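Local coordinates for protein lantibiotic dehydratase (Microbispora corallina, PDB 5EHK) that probably dehydrates serine and threonine residues of the NAI-107 precursor peptide in a tRNA-dependent manner during biosynthesis of this lantibiotic, at residues A[946-960]-A[1033-1047]. Numbering follows the deposited sequence.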
loop_
_atom_site.group_PDB
_atom_site.type_symbol
_atom_site.label_atom_id
_atom_site.label_comp_id
_atom_site.label_asym_id
_atom_site.label_seq_id
_atom_site.Cartn_x
_atom_site.Cartn_y
_atom_site.Cartn_z
ATOM N N PHE A 946 11.865 -4.331 -41.547
ATOM C CA PHE A 946 10.968 -3.178 -41.624
ATOM C C PHE A 946 11.678 -2.000 -40.977
ATOM O O PHE A 946 12.132 -2.088 -39.835
ATOM C CB PHE A 946 9.610 -3.463 -40.964
ATOM C CG PHE A 946 8.589 -2.385 -41.192
ATOM C CD1 PHE A 946 8.033 -2.187 -42.438
ATOM C CD2 PHE A 946 8.187 -1.571 -40.152
ATOM C CE1 PHE A 946 7.110 -1.190 -42.645
ATOM C CE2 PHE A 946 7.262 -0.577 -40.359
ATOM C CZ PHE A 946 6.721 -0.390 -41.611
ATOM N N ARG A 947 11.797 -0.914 -41.728
ATOM C CA ARG A 947 12.705 0.157 -41.349
ATOM C C ARG A 947 12.230 0.887 -40.122
ATOM O O ARG A 947 13.022 1.241 -39.246
ATOM C CB ARG A 947 12.839 1.154 -42.489
ATOM C CG ARG A 947 12.679 0.539 -43.869
ATOM C CD ARG A 947 13.531 1.278 -44.856
ATOM N NE ARG A 947 13.713 2.654 -44.400
ATOM C CZ ARG A 947 14.592 3.507 -44.912
ATOM N NH1 ARG A 947 15.377 3.125 -45.918
ATOM N NH2 ARG A 947 14.679 4.741 -44.415
ATOM N N TYR A 948 10.920 1.078 -40.044
ATOM C CA TYR A 948 10.347 1.974 -39.061
ATOM C C TYR A 948 9.994 1.279 -37.749
ATOM O O TYR A 948 9.558 0.131 -37.723
ATOM C CB TYR A 948 9.121 2.645 -39.657
ATOM C CG TYR A 948 9.403 3.376 -40.943
ATOM C CD1 TYR A 948 10.069 4.596 -40.945
ATOM C CD2 TYR A 948 8.999 2.847 -42.155
ATOM C CE1 TYR A 948 10.321 5.267 -42.125
ATOM C CE2 TYR A 948 9.251 3.507 -43.340
ATOM C CZ TYR A 948 9.910 4.717 -43.321
ATOM O OH TYR A 948 10.149 5.370 -44.510
ATOM N N THR A 949 10.220 1.986 -36.652
ATOM C CA THR A 949 9.859 1.483 -35.344
ATOM C C THR A 949 8.367 1.706 -35.111
ATOM O O THR A 949 7.703 2.393 -35.875
ATOM C CB THR A 949 10.646 2.211 -34.238
ATOM O OG1 THR A 949 10.328 3.609 -34.278
ATOM C CG2 THR A 949 12.152 2.028 -34.435
ATOM N N LEU A 950 7.845 1.122 -34.046
ATOM C CA LEU A 950 6.472 1.347 -33.655
ATOM C C LEU A 950 6.222 2.809 -33.317
ATOM O O LEU A 950 5.203 3.360 -33.697
ATOM C CB LEU A 950 6.136 0.465 -32.458
ATOM C CG LEU A 950 4.696 -0.002 -32.273
ATOM C CD1 LEU A 950 4.108 -0.569 -33.559
ATOM C CD2 LEU A 950 4.663 -1.043 -31.177
ATOM N N ASP A 951 7.156 3.453 -32.624
ATOM C CA ASP A 951 6.987 4.867 -32.276
ATOM C C ASP A 951 6.894 5.725 -33.526
ATOM O O ASP A 951 6.149 6.709 -33.576
ATOM C CB ASP A 951 8.120 5.378 -31.393
ATOM C CG ASP A 951 8.112 4.756 -30.019
ATOM O OD1 ASP A 951 7.494 3.683 -29.860
ATOM O OD2 ASP A 951 8.705 5.352 -29.088
ATOM N N GLU A 952 7.664 5.351 -34.535
ATOM C CA GLU A 952 7.606 6.059 -35.797
ATOM C C GLU A 952 6.242 5.917 -36.458
ATOM O O GLU A 952 5.595 6.917 -36.751
ATOM C CB GLU A 952 8.734 5.609 -36.734
ATOM C CG GLU A 952 10.052 6.332 -36.458
ATOM C CD GLU A 952 11.252 5.635 -37.062
ATOM O OE1 GLU A 952 11.221 4.388 -37.188
ATOM O OE2 GLU A 952 12.214 6.339 -37.437
ATOM N N VAL A 953 5.785 4.686 -36.655
ATOM C CA VAL A 953 4.516 4.481 -37.341
ATOM C C VAL A 953 3.380 5.100 -36.525
ATOM O O VAL A 953 2.390 5.554 -37.095
ATOM C CB VAL A 953 4.244 3.000 -37.678
ATOM C CG1 VAL A 953 5.478 2.382 -38.336
ATOM C CG2 VAL A 953 3.861 2.227 -36.436
ATOM N N THR A 954 3.538 5.149 -35.198
ATOM C CA THR A 954 2.536 5.780 -34.334
ATOM C C THR A 954 2.535 7.297 -34.501
ATOM O O THR A 954 1.469 7.915 -34.579
ATOM C CB THR A 954 2.677 5.372 -32.858
ATOM O OG1 THR A 954 2.561 3.947 -32.754
ATOM C CG2 THR A 954 1.565 5.996 -32.000
ATOM N N ALA A 955 3.725 7.891 -34.550
ATOM C CA ALA A 955 3.859 9.316 -34.851
ATOM C C ALA A 955 3.236 9.605 -36.219
ATOM O O ALA A 955 2.428 10.522 -36.370
ATOM C CB ALA A 955 5.322 9.708 -34.864
ATOM N N ILE A 956 3.586 8.781 -37.199
ATOM C CA ILE A 956 2.996 8.874 -38.513
ATOM C C ILE A 956 1.486 8.777 -38.412
ATOM O O ILE A 956 0.776 9.568 -39.016
ATOM C CB ILE A 956 3.534 7.772 -39.430
ATOM C CG1 ILE A 956 5.036 7.942 -39.631
ATOM C CG2 ILE A 956 2.816 7.764 -40.765
ATOM C CD1 ILE A 956 5.664 6.777 -40.370
ATOM N N SER A 957 0.997 7.843 -37.605
ATOM C CA SER A 957 -0.443 7.648 -37.462
ATOM C C SER A 957 -1.117 8.843 -36.772
ATOM O O SER A 957 -2.186 9.272 -37.195
ATOM C CB SER A 957 -0.753 6.338 -36.737
ATOM O OG SER A 957 -2.096 5.941 -36.930
ATOM N N ALA A 958 -0.488 9.414 -35.752
ATOM C CA ALA A 958 -1.058 10.606 -35.123
ATOM C C ALA A 958 -1.200 11.754 -36.109
ATOM O O ALA A 958 -2.281 12.348 -36.240
ATOM C CB ALA A 958 -0.245 11.038 -33.969
ATOM N N ALA A 959 -0.111 12.056 -36.812
ATOM C CA ALA A 959 -0.082 13.209 -37.703
ATOM C C ALA A 959 -1.053 13.034 -38.852
ATOM O O ALA A 959 -1.707 13.994 -39.289
ATOM C CB ALA A 959 1.308 13.425 -38.227
ATOM N N ALA A 960 -1.168 11.793 -39.314
ATOM C CA ALA A 960 -2.088 11.468 -40.393
ATOM C C ALA A 960 -3.550 11.651 -39.966
ATOM O O ALA A 960 -4.385 12.077 -40.779
ATOM C CB ALA A 960 -1.852 10.057 -40.879
ATOM N N ASP A 1033 10.357 5.454 -49.619
ATOM C CA ASP A 1033 10.510 4.121 -49.047
ATOM C C ASP A 1033 9.376 3.194 -49.489
ATOM O O ASP A 1033 8.239 3.635 -49.634
ATOM C CB ASP A 1033 10.463 4.287 -47.534
ATOM C CG ASP A 1033 11.251 3.243 -46.805
ATOM O OD1 ASP A 1033 11.448 2.136 -47.353
ATOM O OD2 ASP A 1033 11.674 3.543 -45.669
ATOM N N GLU A 1034 9.679 1.919 -49.727
ATOM C CA GLU A 1034 8.628 0.935 -49.992
ATOM C C GLU A 1034 7.870 0.684 -48.692
ATOM O O GLU A 1034 6.641 0.603 -48.677
ATOM C CB GLU A 1034 9.186 -0.368 -50.571
ATOM C CG GLU A 1034 8.113 -1.392 -50.926
ATOM C CD GLU A 1034 8.668 -2.623 -51.656
ATOM O OE1 GLU A 1034 9.896 -2.677 -51.900
ATOM O OE2 GLU A 1034 7.873 -3.537 -51.989
ATOM N N ASP A 1035 8.617 0.564 -47.599
ATOM C CA ASP A 1035 8.021 0.416 -46.282
ATOM C C ASP A 1035 7.143 1.619 -45.931
ATOM O O ASP A 1035 6.063 1.454 -45.359
ATOM C CB ASP A 1035 9.101 0.232 -45.216
ATOM C CG ASP A 1035 9.747 -1.144 -45.264
ATOM O OD1 ASP A 1035 9.457 -1.919 -46.204
ATOM O OD2 ASP A 1035 10.534 -1.455 -44.344
ATOM N N GLY A 1036 7.605 2.819 -46.275
ATOM C CA GLY A 1036 6.874 4.035 -45.962
ATOM C C GLY A 1036 5.535 4.106 -46.669
ATOM O O GLY A 1036 4.556 4.656 -46.143
ATOM N N CYS A 1037 5.499 3.561 -47.879
ATOM C CA CYS A 1037 4.271 3.491 -48.653
ATOM C C CYS A 1037 3.272 2.560 -47.987
ATOM O O CYS A 1037 2.088 2.877 -47.885
ATOM C CB CYS A 1037 4.570 3.032 -50.082
ATOM S SG CYS A 1037 5.097 4.388 -51.129
ATOM N N GLN A 1038 3.760 1.408 -47.531
ATOM C CA GLN A 1038 2.902 0.421 -46.908
ATOM C C GLN A 1038 2.321 0.956 -45.607
ATOM O O GLN A 1038 1.247 0.539 -45.163
ATOM C CB GLN A 1038 3.628 -0.901 -46.685
ATOM C CG GLN A 1038 3.713 -1.807 -47.899
ATOM C CD GLN A 1038 4.402 -3.139 -47.583
ATOM O OE1 GLN A 1038 5.509 -3.184 -47.028
ATOM N NE2 GLN A 1038 3.726 -4.232 -47.906
ATOM N N VAL A 1039 3.041 1.880 -44.992
ATOM C CA VAL A 1039 2.540 2.527 -43.805
ATOM C C VAL A 1039 1.356 3.389 -44.166
ATOM O O VAL A 1039 0.296 3.293 -43.542
ATOM C CB VAL A 1039 3.614 3.375 -43.150
ATOM C CG1 VAL A 1039 3.016 4.196 -42.052
ATOM C CG2 VAL A 1039 4.696 2.470 -42.580
ATOM N N LEU A 1040 1.509 4.203 -45.203
ATOM C CA LEU A 1040 0.429 5.117 -45.583
ATOM C C LEU A 1040 -0.813 4.411 -46.140
ATOM O O LEU A 1040 -1.933 4.860 -45.895
ATOM C CB LEU A 1040 0.926 6.199 -46.545
ATOM C CG LEU A 1040 1.929 7.213 -45.984
ATOM C CD1 LEU A 1040 2.114 8.362 -46.966
ATOM C CD2 LEU A 1040 1.510 7.740 -44.633
ATOM N N ALA A 1041 -0.620 3.322 -46.880
ATOM C CA ALA A 1041 -1.755 2.575 -47.424
ATOM C C ALA A 1041 -2.609 2.031 -46.282
ATOM O O ALA A 1041 -3.843 2.121 -46.308
ATOM C CB ALA A 1041 -1.281 1.428 -48.298
ATOM N N ALA A 1042 -1.943 1.499 -45.261
ATOM C CA ALA A 1042 -2.637 0.894 -44.137
ATOM C C ALA A 1042 -3.484 1.904 -43.355
ATOM O O ALA A 1042 -4.351 1.511 -42.589
ATOM C CB ALA A 1042 -1.639 0.200 -43.216
ATOM N N LEU A 1043 -3.240 3.196 -43.579
ATOM C CA LEU A 1043 -3.964 4.293 -42.930
ATOM C C LEU A 1043 -5.042 4.979 -43.772
ATOM O O LEU A 1043 -5.632 5.957 -43.328
ATOM C CB LEU A 1043 -2.984 5.378 -42.494
ATOM C CG LEU A 1043 -1.920 5.047 -41.474
ATOM C CD1 LEU A 1043 -0.997 6.227 -41.382
ATOM C CD2 LEU A 1043 -2.552 4.803 -40.143
ATOM N N GLU A 1044 -5.269 4.523 -44.993
ATOM C CA GLU A 1044 -6.151 5.271 -45.892
ATOM C C GLU A 1044 -7.589 5.263 -45.421
ATOM O O GLU A 1044 -8.202 6.303 -45.220
ATOM C CB GLU A 1044 -6.055 4.772 -47.330
ATOM C CG GLU A 1044 -4.808 5.256 -48.018
ATOM C CD GLU A 1044 -4.736 4.817 -49.459
ATOM O OE1 GLU A 1044 -5.818 4.590 -50.058
ATOM O OE2 GLU A 1044 -3.600 4.694 -49.983
ATOM N N SER A 1045 -8.119 4.062 -45.299
ATOM C CA SER A 1045 -9.473 3.852 -44.880
ATOM C C SER A 1045 -9.747 4.558 -43.536
ATOM O O SER A 1045 -10.810 5.149 -43.316
ATOM C CB SER A 1045 -9.722 2.351 -44.816
ATOM O OG SER A 1045 -10.674 2.054 -43.832
ATOM N N ARG A 1046 -8.776 4.566 -42.644
ATOM C CA ARG A 1046 -9.039 5.256 -41.403
ATOM C C ARG A 1046 -8.917 6.776 -41.567
ATOM O O ARG A 1046 -9.637 7.540 -40.908
ATOM C CB ARG A 1046 -8.193 4.702 -40.247
ATOM C CG ARG A 1046 -7.068 5.595 -39.814
ATOM C CD ARG A 1046 -7.416 6.511 -38.648
ATOM N NE ARG A 1046 -6.162 6.885 -38.007
ATOM C CZ ARG A 1046 -5.233 7.646 -38.575
ATOM N NH1 ARG A 1046 -5.420 8.159 -39.777
ATOM N NH2 ARG A 1046 -4.110 7.909 -37.939
ATOM N N ASP A 1047 -8.036 7.228 -42.450
ATOM C CA ASP A 1047 -8.039 8.656 -42.787
ATOM C C ASP A 1047 -9.393 9.065 -43.402
ATOM O O ASP A 1047 -9.905 10.151 -43.127
ATOM C CB ASP A 1047 -6.889 9.016 -43.727
ATOM C CG ASP A 1047 -5.555 9.158 -42.994
ATOM O OD1 ASP A 1047 -5.590 9.216 -41.753
ATOM O OD2 ASP A 1047 -4.481 9.242 -43.645
#
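R947 and D1033 form a salt bridge, NE to OD2 2.6 Å. The carboxylate lies over one face of the guanidinium, with the planes 78° apart, so the pairing is single rather than two-pronged. The Y948 hydroxyl comes to the same OD2. D1033 is also the N-cap of helix 1034-1042: its OD1 accepts from D1035 N. D1035 OD2 in turn takes the backbone N-H of R947 (N to OD2 3.0 Å), almost head-on.

Apolar packing follows. V1039 of helix 1034-1042 touches both helix 950-960 and the loop before it. Its CG2 meets the F946 ring at the edge, 3.6 Å from CZ. Its CG1, anti to the backbone N (chi1 171°), reaches I956 CG2 at 3.8 Å. L1043 CD1 packs on A960 CB (4.0 Å). L1030 of helix 1028-1032 extends this layer against Y948, I956 and L1040.

At the far end R1046 turns NH2 to S957 O in a bent hydrogen bond of doubtful length. Its NE pairs with D930 of helix 920-942.

Helices 950-960 and 1034-1042 cross at -46° within the C-terminal dehydratase region. One carboxylate, D1033, ties the loop to the start of helix 1034-1042, and its partners probably keep it charged.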